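Local coordinates for protein putative alpha-L-fucosidase (Bacteroides thetaiotaomicron, PDB 3EYP) that probably hydrolyses alpha-L-fucosides as a family 29 glycoside hydrolase, pairing a TIM-barrel domain with an F5/8 type C domain, at residues H391-V402 with A432-K443; E346-N354 with P446-Y454. One frame throughout, in Å; residues are numbered along the deposited sequence.

Contact 1 of 2, residues H391-V402 with A432-K443; sequences HRTTKWSVEYTV and AKQVRLRIQDGK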
loop_
_atom_site.group_PDB
_atom_site.type_symbol
_atom_site.label_atom_id
_atom_site.label_comp_id
_atom_site.label_asym_id
_atom_site.label_seq_id
_atom_site.Cartn_x
_atom_site.Cartn_y
_atom_site.Cartn_z
ATOM N N HIS A 391 -8.147 9.487 13.431
ATOM C CA HIS A 391 -7.516 8.686 14.466
ATOM C C HIS A 391 -8.113 9.145 15.808
ATOM O O HIS A 391 -7.808 10.235 16.329
ATOM C CB HIS A 391 -5.995 8.852 14.540
ATOM C CG HIS A 391 -5.224 7.997 13.559
ATOM N ND1 HIS A 391 -5.111 6.623 13.676
ATOM C CD2 HIS A 391 -4.434 8.354 12.521
ATOM C CE1 HIS A 391 -4.333 6.165 12.697
ATOM N NE2 HIS A 391 -3.913 7.200 11.981
ATOM N N ARG A 392 -8.919 8.267 16.382
ATOM C CA ARG A 392 -9.664 8.616 17.617
ATOM C C ARG A 392 -9.100 7.926 18.818
ATOM O O ARG A 392 -8.764 8.532 19.802
ATOM C CB ARG A 392 -11.142 8.236 17.445
ATOM C CG ARG A 392 -11.766 8.953 16.295
ATOM C CD ARG A 392 -13.169 8.499 16.015
ATOM N NE ARG A 392 -14.136 9.093 16.920
ATOM C CZ ARG A 392 -14.652 10.310 16.807
ATOM N NH1 ARG A 392 -15.517 10.722 17.716
ATOM N NH2 ARG A 392 -14.285 11.132 15.840
ATOM N N THR A 393 -9.058 6.617 18.728
ATOM C CA THR A 393 -8.439 5.764 19.790
ATOM C C THR A 393 -6.921 5.777 19.708
ATOM O O THR A 393 -6.329 5.734 18.616
ATOM C CB THR A 393 -8.998 4.322 19.723
ATOM O OG1 THR A 393 -10.436 4.389 19.935
ATOM C CG2 THR A 393 -8.301 3.423 20.728
ATOM N N THR A 394 -6.290 5.875 20.887
ATOM C CA THR A 394 -4.847 5.969 20.972
ATOM C C THR A 394 -4.192 5.026 21.935
ATOM O O THR A 394 -2.971 4.987 22.020
ATOM C CB THR A 394 -4.355 7.396 21.321
ATOM O OG1 THR A 394 -4.905 7.809 22.589
ATOM C CG2 THR A 394 -4.726 8.397 20.233
ATOM N N LYS A 395 -4.996 4.247 22.641
ATOM C CA LYS A 395 -4.440 3.146 23.428
ATOM C C LYS A 395 -5.488 2.076 23.576
ATOM O O LYS A 395 -6.664 2.390 23.798
ATOM C CB LYS A 395 -3.950 3.703 24.790
ATOM C CG LYS A 395 -3.285 2.697 25.668
ATOM C CD LYS A 395 -2.823 3.361 26.966
ATOM C CE LYS A 395 -2.399 2.303 27.988
ATOM N NZ LYS A 395 -2.366 2.921 29.378
ATOM N N TRP A 396 -5.086 0.842 23.348
ATOM C CA TRP A 396 -5.979 -0.303 23.435
ATOM C C TRP A 396 -5.281 -1.607 23.766
ATOM O O TRP A 396 -4.067 -1.827 23.472
ATOM C CB TRP A 396 -6.825 -0.473 22.159
ATOM C CG TRP A 396 -6.027 -0.656 20.886
ATOM C CD1 TRP A 396 -5.431 0.312 20.156
ATOM C CD2 TRP A 396 -5.776 -1.879 20.210
ATOM N NE1 TRP A 396 -4.823 -0.232 19.051
ATOM C CE2 TRP A 396 -5.004 -1.583 19.083
ATOM C CE3 TRP A 396 -6.111 -3.208 20.463
ATOM C CZ2 TRP A 396 -4.565 -2.572 18.190
ATOM C CZ3 TRP A 396 -5.668 -4.175 19.590
ATOM C CH2 TRP A 396 -4.914 -3.847 18.465
ATOM N N SER A 397 -6.055 -2.458 24.415
ATOM C CA SER A 397 -5.580 -3.803 24.802
ATOM C C SER A 397 -6.681 -4.824 24.648
ATOM O O SER A 397 -7.850 -4.499 24.619
ATOM C CB SER A 397 -5.094 -3.850 26.228
ATOM O OG SER A 397 -4.231 -2.795 26.513
ATOM N N VAL A 398 -6.252 -6.062 24.521
ATOM C CA VAL A 398 -7.148 -7.193 24.477
ATOM C C VAL A 398 -6.700 -8.254 25.505
ATOM O O VAL A 398 -5.526 -8.565 25.676
ATOM C CB VAL A 398 -7.291 -7.783 23.010
ATOM C CG1 VAL A 398 -8.326 -8.938 22.966
ATOM C CG2 VAL A 398 -7.670 -6.672 21.968
ATOM N N GLU A 399 -7.705 -8.741 26.214
ATOM C CA GLU A 399 -7.582 -9.787 27.222
ATOM C C GLU A 399 -8.596 -10.889 27.021
ATOM O O GLU A 399 -9.533 -10.803 26.236
ATOM C CB GLU A 399 -7.781 -9.176 28.613
ATOM C CG GLU A 399 -6.860 -7.999 28.853
ATOM C CD GLU A 399 -7.238 -7.200 30.091
ATOM O OE1 GLU A 399 -8.448 -7.184 30.449
ATOM O OE2 GLU A 399 -6.329 -6.592 30.698
ATOM N N TYR A 400 -8.386 -11.939 27.771
ATOM C CA TYR A 400 -9.215 -13.123 27.672
ATOM C C TYR A 400 -9.278 -13.835 29.027
ATOM O O TYR A 400 -8.463 -13.614 29.933
ATOM C CB TYR A 400 -8.682 -14.089 26.581
ATOM C CG TYR A 400 -7.386 -14.770 26.966
ATOM C CD1 TYR A 400 -7.388 -16.042 27.497
ATOM C CD2 TYR A 400 -6.170 -14.127 26.834
ATOM C CE1 TYR A 400 -6.210 -16.658 27.878
ATOM C CE2 TYR A 400 -4.990 -14.735 27.206
ATOM C CZ TYR A 400 -5.026 -16.003 27.730
ATOM O OH TYR A 400 -3.878 -16.637 28.134
ATOM N N THR A 401 -10.288 -14.674 29.124
ATOM C CA THR A 401 -10.397 -15.575 30.260
ATOM C C THR A 401 -11.023 -16.873 29.832
ATOM O O THR A 401 -11.615 -16.964 28.757
ATOM C CB THR A 401 -11.250 -14.977 31.380
ATOM O OG1 THR A 401 -11.044 -15.754 32.561
ATOM C CG2 THR A 401 -12.725 -14.978 31.022
ATOM N N VAL A 402 -10.870 -17.859 30.694
ATOM C CA VAL A 402 -11.642 -19.118 30.609
ATOM C C VAL A 402 -12.493 -19.339 31.874
ATOM O O VAL A 402 -13.718 -19.397 31.816
ATOM C CB VAL A 402 -10.742 -20.325 30.345
ATOM C CG1 VAL A 402 -10.900 -20.775 28.900
ATOM C CG2 VAL A 402 -9.286 -19.991 30.661
ATOM N N ALA A 432 -10.138 -19.375 24.867
ATOM C CA ALA A 432 -10.922 -18.337 25.554
ATOM C C ALA A 432 -12.369 -18.648 25.615
ATOM O O ALA A 432 -12.942 -19.133 24.661
ATOM C CB ALA A 432 -10.723 -16.921 24.866
ATOM N N LYS A 433 -12.944 -18.342 26.765
ATOM C CA LYS A 433 -14.382 -18.375 26.929
ATOM C C LYS A 433 -14.962 -16.982 26.846
ATOM O O LYS A 433 -16.069 -16.780 26.411
ATOM C CB LYS A 433 -14.774 -18.998 28.269
ATOM C CG LYS A 433 -16.066 -19.789 28.197
ATOM C CD LYS A 433 -17.125 -19.128 27.308
ATOM C CE LYS A 433 -18.163 -18.396 28.137
ATOM N NZ LYS A 433 -19.366 -19.242 28.381
ATOM N N GLN A 434 -14.167 -16.025 27.264
ATOM C CA GLN A 434 -14.509 -14.608 27.080
ATOM C C GLN A 434 -13.307 -13.792 26.647
ATOM O O GLN A 434 -12.177 -14.103 26.978
ATOM C CB GLN A 434 -15.014 -14.023 28.395
ATOM C CG GLN A 434 -16.223 -14.716 28.986
ATOM C CD GLN A 434 -16.596 -14.046 30.265
ATOM O OE1 GLN A 434 -15.932 -14.252 31.280
ATOM N NE2 GLN A 434 -17.586 -13.157 30.215
ATOM N N VAL A 435 -13.606 -12.756 25.887
ATOM C CA VAL A 435 -12.614 -11.822 25.361
ATOM C C VAL A 435 -13.025 -10.415 25.694
ATOM O O VAL A 435 -14.167 -9.998 25.437
ATOM C CB VAL A 435 -12.479 -11.910 23.801
ATOM C CG1 VAL A 435 -11.476 -10.802 23.237
ATOM C CG2 VAL A 435 -12.102 -13.314 23.353
ATOM N N ARG A 436 -12.068 -9.685 26.224
ATOM C CA ARG A 436 -12.252 -8.268 26.525
ATOM C C ARG A 436 -11.433 -7.324 25.648
ATOM O O ARG A 436 -10.207 -7.441 25.546
ATOM C CB ARG A 436 -11.942 -7.961 28.001
ATOM C CG ARG A 436 -12.194 -6.513 28.332
ATOM C CD ARG A 436 -12.360 -6.236 29.810
ATOM N NE ARG A 436 -11.114 -6.295 30.554
ATOM C CZ ARG A 436 -10.957 -5.729 31.757
ATOM N NH1 ARG A 436 -9.810 -5.813 32.401
ATOM N NH2 ARG A 436 -11.948 -5.035 32.293
ATOM N N LEU A 437 -12.140 -6.359 25.077
ATOM C CA LEU A 437 -11.515 -5.246 24.337
ATOM C C LEU A 437 -11.586 -3.993 25.189
ATOM O O LEU A 437 -12.675 -3.490 25.500
ATOM C CB LEU A 437 -12.216 -5.018 23.010
ATOM C CG LEU A 437 -11.765 -3.796 22.216
ATOM C CD1 LEU A 437 -10.225 -3.872 21.875
ATOM C CD2 LEU A 437 -12.646 -3.656 20.970
ATOM N N ARG A 438 -10.398 -3.525 25.604
ATOM C CA ARG A 438 -10.242 -2.291 26.365
ATOM C C ARG A 438 -9.768 -1.142 25.469
ATOM O O ARG A 438 -8.637 -1.152 24.972
ATOM C CB ARG A 438 -9.225 -2.467 27.503
ATOM C CG ARG A 438 -9.400 -3.737 28.405
ATOM C CD ARG A 438 -8.796 -3.484 29.804
ATOM N NE ARG A 438 -9.729 -2.643 30.562
ATOM C CZ ARG A 438 -9.545 -2.209 31.817
ATOM N NH1 ARG A 438 -10.491 -1.471 32.406
ATOM N NH2 ARG A 438 -8.428 -2.472 32.470
ATOM N N ILE A 439 -10.656 -0.168 25.279
ATOM C CA ILE A 439 -10.328 1.140 24.690
ATOM C C ILE A 439 -9.919 1.993 25.847
ATOM O O ILE A 439 -10.749 2.360 26.698
ATOM C CB ILE A 439 -11.530 1.798 23.923
ATOM C CG1 ILE A 439 -12.015 0.897 22.816
ATOM C CG2 ILE A 439 -11.158 3.221 23.326
ATOM C CD1 ILE A 439 -10.925 0.265 22.047
ATOM N N GLN A 440 -8.616 2.242 25.934
ATOM C CA GLN A 440 -7.995 2.833 27.131
ATOM C C GLN A 440 -7.749 4.312 27.100
ATOM O O GLN A 440 -7.725 4.962 28.116
ATOM C CB GLN A 440 -6.694 2.096 27.444
ATOM C CG GLN A 440 -7.008 0.721 27.899
ATOM C CD GLN A 440 -5.851 -0.224 27.841
ATOM O OE1 GLN A 440 -5.273 -0.477 26.776
ATOM N NE2 GLN A 440 -5.548 -0.819 28.986
ATOM N N ASP A 441 -7.596 4.854 25.920
ATOM C CA ASP A 441 -7.322 6.292 25.745
ATOM C C ASP A 441 -7.529 6.678 24.302
ATOM O O ASP A 441 -7.505 5.821 23.386
ATOM C CB ASP A 441 -5.889 6.626 26.157
ATOM C CG ASP A 441 -5.710 8.077 26.560
ATOM O OD1 ASP A 441 -6.678 8.859 26.654
ATOM O OD2 ASP A 441 -4.558 8.465 26.769
ATOM N N GLY A 442 -7.748 7.978 24.130
ATOM C CA GLY A 442 -8.010 8.572 22.819
ATOM C C GLY A 442 -8.167 10.055 22.827
ATOM O O GLY A 442 -8.186 10.660 23.868
ATOM N N LYS A 443 -8.245 10.609 21.634
ATOM C CA LYS A 443 -8.514 12.016 21.408
ATOM C C LYS A 443 -10.025 12.266 21.294
ATOM O O LYS A 443 -10.496 13.406 21.413
ATOM C CB LYS A 443 -7.882 12.485 20.115
ATOM C CG LYS A 443 -6.393 12.422 20.130
ATOM C CD LYS A 443 -5.851 12.673 18.736
ATOM C CE LYS A 443 -6.031 14.122 18.319
ATOM N NZ LYS A 443 -5.906 14.311 16.864
HETATM O O HOH W 1 -6.581 12.351 15.429
HETATM O O HOH W 2 -3.620 -2.937 29.493
#
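Strands 393-401 and 434-442 pair antiparallel, Val398 opposite Leu437, as neighbours in one sheet of the F5/8 type C beta sandwich. Their inner face carries Trp396, Val398, Tyr400, Val435, Leu437 and Ile439. Here CG1 of Val398 meets CG1 of Val435 at 3.7 Å, while its CG2 turns to CD1 of Leu437; Phe451 and Leu381 of the facing sheet cover Val398. The outer face is polar. Glu399 and Arg436 run side by side, and OE1 of Glu399 takes both NE (2.8 Å) and NH1 (2.7 Å) of Arg436, side-on and in the guanidinium plane. The carboxylate plane is turned 29° from the guanidinium plane, so the two are nearly coplanar. Over the guanidinium face of Arg436 sits NE of Arg438, whose own charge is met by Asp367. Further along, OG of Ser397 donates to OE1 of Gln440 at 2.6 Å, and a water joins the same hydroxyl to NE2 of Gln440. With CG anti to its carbonyl carbon (chi1 -69°), Gln440 sends its amide across to that serine. Classic bulges disturb the pairing at both ends: Asp441 O accepts from Thr394 N (2.8 Å) and Lys395 N, and Thr401 O from Lys433 N and Gln434 N. The chemistry divides by face, apolar groups against the second sheet and polar ones outside, where two N-H groups of Arg436 converge on one Glu399 oxygen and probably fix its place.

Contact 2 of 2, residues E346-N354 with P446-Y454; sequences EKMLDNEKN and PAIHTFGVY
Met348 lies across Ile448 and Phe451, its side chain oblique to both. CG sits anti to the carbonyl carbon (chi1 -73°), which carries the thioether over the strand: SD reaches CG2 of Ile448 at 3.7 Å and CB of Phe451 at 3.9 Å. It therefore meets the root of Phe451, whose ring leads away toward Phe370. The backbones are joined beside this packing by one bond, Phe451 N to Met348 O at 3.0 Å, almost straight at 171°. A CA-H...O contact runs the other way, from Met348 CA to His449 O at 3.4 Å. Leu349 adds CD2 against the carbonyl oxygen of Phe451. The His449 ring swings back to the loop, where its CE1 comes within 3.1 Å of Lys353 O and the Asn354 carbonyl lies at the ring's edge; ND1 is hydrogen-bonded to Thr355 O. Replacing His449 by an alanine is likely to leave Thr355 O without its ND1 partner, and Lys353 and Asn354 without the ring they lie against. Within the loop, Asp350 OD1 accepts from Glu352 N at 2.7 Å, an Asx turn. The 3-10 segment thus rests where strand 447-454 turns its corner at His449, and His449 and Thr450 together face Glu384 in a classic bulge, with Met348 also touching Phe357 of strand 357-358 and Leu437 of strand 434-442.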
loop_
_atom_site.group_PDB
_atom_site.type_symbol
_atom_site.label_atom_id
_atom_site.label_comp_id
_atom_site.label_asym_id
_atom_site.label_seq_id
_atom_site.Cartn_x
_atom_site.Cartn_y
_atom_site.Cartn_z
ATOM N N GLU A 346 -22.348 -4.681 19.162
ATOM C CA GLU A 346 -22.625 -5.811 18.269
ATOM C C GLU A 346 -22.285 -5.474 16.803
ATOM O O GLU A 346 -22.046 -6.350 15.983
ATOM C CB GLU A 346 -24.089 -6.271 18.350
ATOM C CG GLU A 346 -24.365 -7.067 19.603
ATOM C CD GLU A 346 -24.767 -6.183 20.757
ATOM O OE1 GLU A 346 -24.811 -4.943 20.538
ATOM O OE2 GLU A 346 -25.031 -6.737 21.874
ATOM N N LYS A 347 -22.256 -4.192 16.498
ATOM C CA LYS A 347 -21.906 -3.768 15.140
ATOM C C LYS A 347 -20.501 -4.234 14.697
ATOM O O LYS A 347 -20.288 -4.478 13.523
ATOM C CB LYS A 347 -22.026 -2.265 14.996
ATOM C CG LYS A 347 -23.366 -1.832 15.362
ATOM C CD LYS A 347 -24.410 -2.439 14.465
ATOM C CE LYS A 347 -25.682 -1.615 14.521
ATOM N NZ LYS A 347 -26.576 -2.134 15.565
ATOM N N MET A 348 -19.588 -4.381 15.652
ATOM C CA MET A 348 -18.174 -4.726 15.363
ATOM C C MET A 348 -18.071 -6.130 14.769
ATOM O O MET A 348 -17.005 -6.588 14.259
ATOM C CB MET A 348 -17.316 -4.650 16.644
ATOM C CG MET A 348 -17.021 -3.178 17.169
ATOM S SD MET A 348 -15.879 -3.027 18.587
ATOM C CE MET A 348 -16.968 -3.051 20.058
ATOM N N LEU A 349 -19.206 -6.804 14.850
ATOM C CA LEU A 349 -19.285 -8.250 14.592
ATOM C C LEU A 349 -20.131 -8.629 13.414
ATOM O O LEU A 349 -20.206 -9.796 13.060
ATOM C CB LEU A 349 -19.849 -8.994 15.799
ATOM C CG LEU A 349 -19.105 -8.908 17.109
ATOM C CD1 LEU A 349 -19.745 -9.787 18.181
ATOM C CD2 LEU A 349 -17.660 -9.318 16.831
ATOM N N ASP A 350 -20.751 -7.630 12.830
ATOM C CA ASP A 350 -21.811 -7.831 11.853
ATOM C C ASP A 350 -21.376 -7.907 10.405
ATOM O O ASP A 350 -22.192 -8.040 9.503
ATOM C CB ASP A 350 -22.908 -6.787 12.014
ATOM C CG ASP A 350 -22.503 -5.416 11.510
ATOM O OD1 ASP A 350 -21.427 -5.308 10.899
ATOM O OD2 ASP A 350 -23.268 -4.444 11.732
ATOM N N ASN A 351 -20.093 -7.804 10.176
ATOM C CA ASN A 351 -19.592 -7.892 8.801
ATOM C C ASN A 351 -20.221 -6.901 7.825
ATOM O O ASN A 351 -20.207 -7.118 6.618
ATOM C CB ASN A 351 -19.857 -9.284 8.255
ATOM C CG ASN A 351 -19.000 -10.336 8.917
ATOM O OD1 ASN A 351 -19.442 -11.467 9.142
ATOM N ND2 ASN A 351 -17.779 -9.977 9.253
ATOM N N GLU A 352 -20.817 -5.850 8.344
ATOM C CA GLU A 352 -21.331 -4.786 7.464
ATOM C C GLU A 352 -20.215 -3.792 7.235
ATOM O O GLU A 352 -19.418 -3.516 8.129
ATOM C CB GLU A 352 -22.506 -4.030 8.066
ATOM C CG GLU A 352 -23.542 -4.868 8.735
ATOM C CD GLU A 352 -24.634 -5.293 7.801
ATOM O OE1 GLU A 352 -24.560 -4.966 6.590
ATOM O OE2 GLU A 352 -25.575 -5.972 8.282
ATOM N N LYS A 353 -20.180 -3.230 6.040
ATOM C CA LYS A 353 -19.109 -2.276 5.677
ATOM C C LYS A 353 -19.243 -0.987 6.498
ATOM O O LYS A 353 -18.276 -0.500 7.123
ATOM C CB LYS A 353 -19.114 -1.991 4.161
ATOM C CG LYS A 353 -18.238 -0.850 3.738
ATOM C CD LYS A 353 -18.815 -0.086 2.518
ATOM C CE LYS A 353 -19.218 -1.004 1.377
ATOM N NZ LYS A 353 -19.395 -0.212 0.104
ATOM N N ASN A 354 -20.471 -0.495 6.555
ATOM C CA ASN A 354 -20.751 0.880 7.021
ATOM C C ASN A 354 -21.100 1.082 8.498
ATOM O O ASN A 354 -21.087 2.199 8.995
ATOM C CB ASN A 354 -21.873 1.468 6.191
ATOM C CG ASN A 354 -21.496 1.608 4.720
ATOM O OD1 ASN A 354 -22.312 1.284 3.828
ATOM N ND2 ASN A 354 -20.256 2.069 4.449
ATOM N N PRO A 446 -14.580 6.444 20.912
ATOM C CA PRO A 446 -14.274 5.419 19.882
ATOM C C PRO A 446 -15.302 5.300 18.781
ATOM O O PRO A 446 -16.494 5.522 18.975
ATOM C CB PRO A 446 -14.243 4.117 20.666
ATOM C CG PRO A 446 -14.842 4.405 21.996
ATOM C CD PRO A 446 -14.770 5.865 22.249
ATOM N N ALA A 447 -14.798 4.937 17.618
ATOM C CA ALA A 447 -15.621 4.620 16.440
ATOM C C ALA A 447 -14.971 3.474 15.690
ATOM O O ALA A 447 -13.966 3.689 15.006
ATOM C CB ALA A 447 -15.736 5.839 15.543
ATOM N N ILE A 448 -15.483 2.265 15.926
ATOM C CA ILE A 448 -14.848 1.019 15.473
ATOM C C ILE A 448 -15.766 0.149 14.598
ATOM O O ILE A 448 -16.869 -0.303 15.013
ATOM C CB ILE A 448 -14.323 0.220 16.685
ATOM C CG1 ILE A 448 -13.291 1.086 17.449
ATOM C CG2 ILE A 448 -13.699 -1.149 16.226
ATOM C CD1 ILE A 448 -13.144 0.769 18.922
ATOM N N HIS A 449 -15.272 -0.119 13.400
ATOM C CA HIS A 449 -16.040 -0.840 12.391
ATOM C C HIS A 449 -16.075 -2.318 12.718
ATOM O O HIS A 449 -17.101 -2.976 12.630
ATOM C CB HIS A 449 -15.428 -0.692 10.971
ATOM C CG HIS A 449 -15.945 0.469 10.198
ATOM N ND1 HIS A 449 -17.287 0.620 9.898
ATOM C CD2 HIS A 449 -15.302 1.487 9.570
ATOM C CE1 HIS A 449 -17.454 1.726 9.188
ATOM N NE2 HIS A 449 -16.265 2.257 8.956
ATOM N N THR A 450 -14.920 -2.801 13.108
ATOM C CA THR A 450 -14.667 -4.222 13.171
ATOM C C THR A 450 -13.798 -4.599 14.310
ATOM O O THR A 450 -12.805 -3.944 14.605
ATOM C CB THR A 450 -13.975 -4.725 11.827
ATOM O OG1 THR A 450 -14.759 -4.292 10.696
ATOM C CG2 THR A 450 -13.805 -6.234 11.826
ATOM N N PHE A 451 -14.171 -5.701 14.946
ATOM C CA PHE A 451 -13.286 -6.377 15.903
ATOM C C PHE A 451 -13.476 -7.879 15.791
ATOM O O PHE A 451 -14.589 -8.351 15.720
ATOM C CB PHE A 451 -13.493 -5.911 17.349
ATOM C CG PHE A 451 -12.547 -6.574 18.338
ATOM C CD1 PHE A 451 -11.185 -6.316 18.301
ATOM C CD2 PHE A 451 -13.033 -7.442 19.324
ATOM C CE1 PHE A 451 -10.358 -6.913 19.196
ATOM C CE2 PHE A 451 -12.203 -8.046 20.220
ATOM C CZ PHE A 451 -10.877 -7.803 20.179
ATOM N N GLY A 452 -12.379 -8.607 15.692
ATOM C CA GLY A 452 -12.420 -10.040 15.550
ATOM C C GLY A 452 -11.189 -10.758 16.056
ATOM O O GLY A 452 -10.137 -10.182 16.283
ATOM N N VAL A 453 -11.387 -12.029 16.333
ATOM C CA VAL A 453 -10.268 -12.916 16.588
ATOM C C VAL A 453 -10.412 -14.090 15.638
ATOM O O VAL A 453 -11.513 -14.456 15.154
ATOM C CB VAL A 453 -10.206 -13.350 18.019
ATOM C CG1 VAL A 453 -10.231 -12.118 18.960
ATOM C CG2 VAL A 453 -11.379 -14.368 18.321
ATOM N N TYR A 454 -9.280 -14.677 15.367
ATOM C CA TYR A 454 -9.198 -15.610 14.257
ATOM C C TYR A 454 -8.140 -16.674 14.486
ATOM O O TYR A 454 -7.260 -16.589 15.364
ATOM C CB TYR A 454 -8.889 -14.847 12.954
ATOM C CG TYR A 454 -9.705 -13.563 12.742
ATOM C CD1 TYR A 454 -10.883 -13.593 12.011
ATOM C CD2 TYR A 454 -9.287 -12.340 13.264
ATOM C CE1 TYR A 454 -11.672 -12.452 11.816
ATOM C CE2 TYR A 454 -10.062 -11.180 13.098
ATOM C CZ TYR A 454 -11.258 -11.240 12.364
ATOM O OH TYR A 454 -12.030 -10.125 12.151
#

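From the N terminus the chain first builds the parallel-stranded barrel, then enters the F5/8 type C domain, where the loop 346-354 supplies the first half of contact 2. Strands 366-372 and 380-385 follow before 391-402, which pairs with 432-443 to close contact 1 over 29 intervening residues. Directly afterwards 446-454 returns to the early loop, closing contact 2 over 91 residues, so the smaller loop lies wholly within the larger one. Contact 1 joins neighbours in one sheet; contact 2 fixes the loop to the other. The two contacts touch where Ile439 packs on Ile448, Arg392 on Ala447 and Thr393 on Pro446.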